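PDB 2DUR: vesicular integral-membrane protein VIP36 from Canis lupus familiaris, which acts as a calcium-dependent lectin of the early secretory pathway, binding high-mannose glycans and taking part in transport and sorting of the glycoproteins that carry them. Local coordinates for residues 61-65 and 227-232. Numbering follows the deposited sequence.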
loop_
_atom_site.group_PDB
_atom_site.type_symbol
_atom_site.label_atom_id
_atom_site.label_comp_id
_atom_site.label_asym_id
_atom_site.label_seq_id
_atom_site.Cartn_x
_atom_site.Cartn_y
_atom_site.Cartn_z
ATOM N N LEU A 61 -8.276 14.557 2.130
ATOM C CA LEU A 61 -8.235 14.858 0.690
ATOM C C LEU A 61 -9.171 13.926 -0.075
ATOM O O LEU A 61 -9.114 12.718 0.107
ATOM C CB LEU A 61 -6.830 14.685 0.125
ATOM C CG LEU A 61 -5.718 15.568 0.716
ATOM C CD1 LEU A 61 -4.430 15.232 0.052
ATOM C CD2 LEU A 61 -6.041 17.047 0.547
ATOM N N LYS A 62 -10.016 14.489 -0.945
ATOM C CA LYS A 62 -10.853 13.664 -1.811
ATOM C C LYS A 62 -10.096 13.127 -3.017
ATOM O O LYS A 62 -10.412 12.054 -3.539
ATOM C CB LYS A 62 -12.063 14.462 -2.299
ATOM C CG LYS A 62 -12.988 14.947 -1.205
ATOM C CD LYS A 62 -14.059 15.840 -1.836
ATOM C CE LYS A 62 -14.964 16.454 -0.799
ATOM N NZ LYS A 62 -14.255 17.454 0.040
ATOM N N ASP A 63 -9.100 13.866 -3.483
ATOM C CA ASP A 63 -8.370 13.490 -4.687
ATOM C C ASP A 63 -6.876 13.521 -4.410
ATOM O O ASP A 63 -6.314 14.580 -4.086
ATOM C CB ASP A 63 -8.710 14.439 -5.847
ATOM C CG ASP A 63 -10.194 14.660 -5.975
ATOM O OD1 ASP A 63 -10.852 13.852 -6.643
ATOM O OD2 ASP A 63 -10.695 15.641 -5.377
ATOM N N TRP A 64 -6.235 12.358 -4.517
ATOM C CA TRP A 64 -4.842 12.255 -4.103
ATOM C C TRP A 64 -4.047 11.258 -4.916
ATOM O O TRP A 64 -4.603 10.397 -5.624
ATOM C CB TRP A 64 -4.747 11.936 -2.608
ATOM C CG TRP A 64 -5.611 10.787 -2.132
ATOM C CD1 TRP A 64 -6.816 10.879 -1.516
ATOM C CD2 TRP A 64 -5.315 9.382 -2.233
ATOM N NE1 TRP A 64 -7.298 9.632 -1.206
ATOM C CE2 TRP A 64 -6.395 8.691 -1.629
ATOM C CE3 TRP A 64 -4.242 8.648 -2.746
ATOM C CZ2 TRP A 64 -6.439 7.285 -1.548
ATOM C CZ3 TRP A 64 -4.284 7.240 -2.684
ATOM C CH2 TRP A 64 -5.372 6.584 -2.074
ATOM N N GLU A 65 -2.724 11.384 -4.832
ATOM C CA GLU A 65 -1.867 10.429 -5.492
ATOM C C GLU A 65 -0.688 10.189 -4.587
ATOM O O GLU A 65 -0.001 11.148 -4.206
ATOM C CB GLU A 65 -1.385 10.942 -6.858
ATOM C CG GLU A 65 -0.554 9.928 -7.628
ATOM C CD GLU A 65 -0.330 10.334 -9.088
ATOM O OE1 GLU A 65 0.823 10.303 -9.560
ATOM O OE2 GLU A 65 -1.323 10.700 -9.766
ATOM N N GLN A 227 -1.796 16.248 -3.240
ATOM C CA GLN A 227 -3.169 16.640 -3.449
ATOM C C GLN A 227 -3.375 16.917 -4.940
ATOM O O GLN A 227 -2.596 17.638 -5.563
ATOM C CB GLN A 227 -3.502 17.887 -2.639
ATOM C CG GLN A 227 -4.929 18.349 -2.798
ATOM C CD GLN A 227 -5.239 19.602 -1.998
ATOM O OE1 GLN A 227 -4.342 20.238 -1.431
ATOM N NE2 GLN A 227 -6.512 19.956 -1.939
ATOM N N LEU A 228 -4.403 16.301 -5.510
ATOM C CA LEU A 228 -4.826 16.614 -6.864
ATOM C C LEU A 228 -5.879 17.718 -6.795
ATOM O O LEU A 228 -6.809 17.661 -5.990
ATOM C CB LEU A 228 -5.392 15.361 -7.548
ATOM C CG LEU A 228 -4.490 14.120 -7.558
ATOM C CD1 LEU A 228 -5.177 12.938 -8.239
ATOM C CD2 LEU A 228 -3.170 14.430 -8.237
ATOM N N MET A 229 -5.709 18.737 -7.636
ATOM C CA MET A 229 -6.650 19.850 -7.661
ATOM C C MET A 229 -7.749 19.490 -8.657
ATOM O O MET A 229 -7.616 19.671 -9.879
ATOM C CB MET A 229 -5.948 21.167 -8.022
ATOM C CG MET A 229 -4.774 21.548 -7.094
ATOM S SD MET A 229 -5.053 21.328 -5.319
ATOM C CE MET A 229 -6.350 22.527 -5.008
ATOM N N VAL A 230 -8.822 18.944 -8.111
ATOM C CA VAL A 230 -9.921 18.440 -8.913
ATOM C C VAL A 230 -11.203 19.105 -8.450
ATOM O O VAL A 230 -11.511 19.158 -7.246
ATOM C CB VAL A 230 -10.032 16.897 -8.795
ATOM C CG1 VAL A 230 -11.304 16.385 -9.480
ATOM C CG2 VAL A 230 -8.796 16.221 -9.394
ATOM N N GLU A 231 -11.959 19.622 -9.416
ATOM C CA GLU A 231 -13.211 20.270 -9.130
ATOM C C GLU A 231 -14.257 19.324 -8.561
ATOM O O GLU A 231 -14.466 18.224 -9.081
ATOM C CB GLU A 231 -13.768 20.920 -10.398
ATOM C CG GLU A 231 -14.915 21.882 -10.128
ATOM C CD GLU A 231 -15.676 22.265 -11.384
ATOM O OE1 GLU A 231 -16.158 23.412 -11.421
ATOM O OE2 GLU A 231 -15.796 21.427 -12.313
ATOM N N HIS A 232 -14.916 19.778 -7.498
ATOM C CA HIS A 232 -16.178 19.189 -7.058
ATOM C C HIS A 232 -17.232 20.290 -6.998
ATOM O O HIS A 232 -16.958 21.381 -6.511
ATOM C CB HIS A 232 -16.023 18.507 -5.701
ATOM C CG HIS A 232 -15.018 17.398 -5.710
ATOM N ND1 HIS A 232 -15.339 16.113 -6.086
ATOM C CD2 HIS A 232 -13.694 17.389 -5.422
ATOM C CE1 HIS A 232 -14.256 15.354 -6.018
ATOM N NE2 HIS A 232 -13.248 16.100 -5.606
HETATM O O HOH W 1 -9.892 18.277 -5.027
#
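A short histidine-carboxylate hydrogen bond, H232 NE2 to D63 OD2 at 2.6 Å, ties the loop leaving strand 217-227 to the residue just before strand 64-73. These are neighbouring antiparallel strands of one sheet in the legume-lectin-like beta sandwich of this lumenal domain. The last bridge is W64-Q227, a non-hydrogen-bonded pair with CA atoms 4.7 Å apart, closed by the backbone bond L228 N to D63 O (2.9 Å). Beyond it the backbones diverge, and the D63 side chain spans the widening gap. Its OD2 also accepts a bond from a water (2.8 Å) that lies 2.9 Å from V230 O, while OD1 is bonded to S172 of the next strand, 165-172. Carbon contacts flank these polar bonds: D63 CB meets L228 CB at 3.8 Å, and the carboxylate carbon CG lies 3.6 Å from V230 CB. K62 lies over one face of the H232 imidazole, a CH-pi contact with CD 4.0 Å from the ring centroid; W241 meets this ring edge-to-face. W64 and Q227 share the face turned to the opposing sheet; there W64 meets Y89 and F205, and L61 CD2 touches Q227 CD at 3.7 Å. The contact is structural, away from the calcium and mannose sites. NE2 carries the proton donated to OD2, so a neutral imidazole suffices; a positive charge on H232 would strengthen the link but is not established.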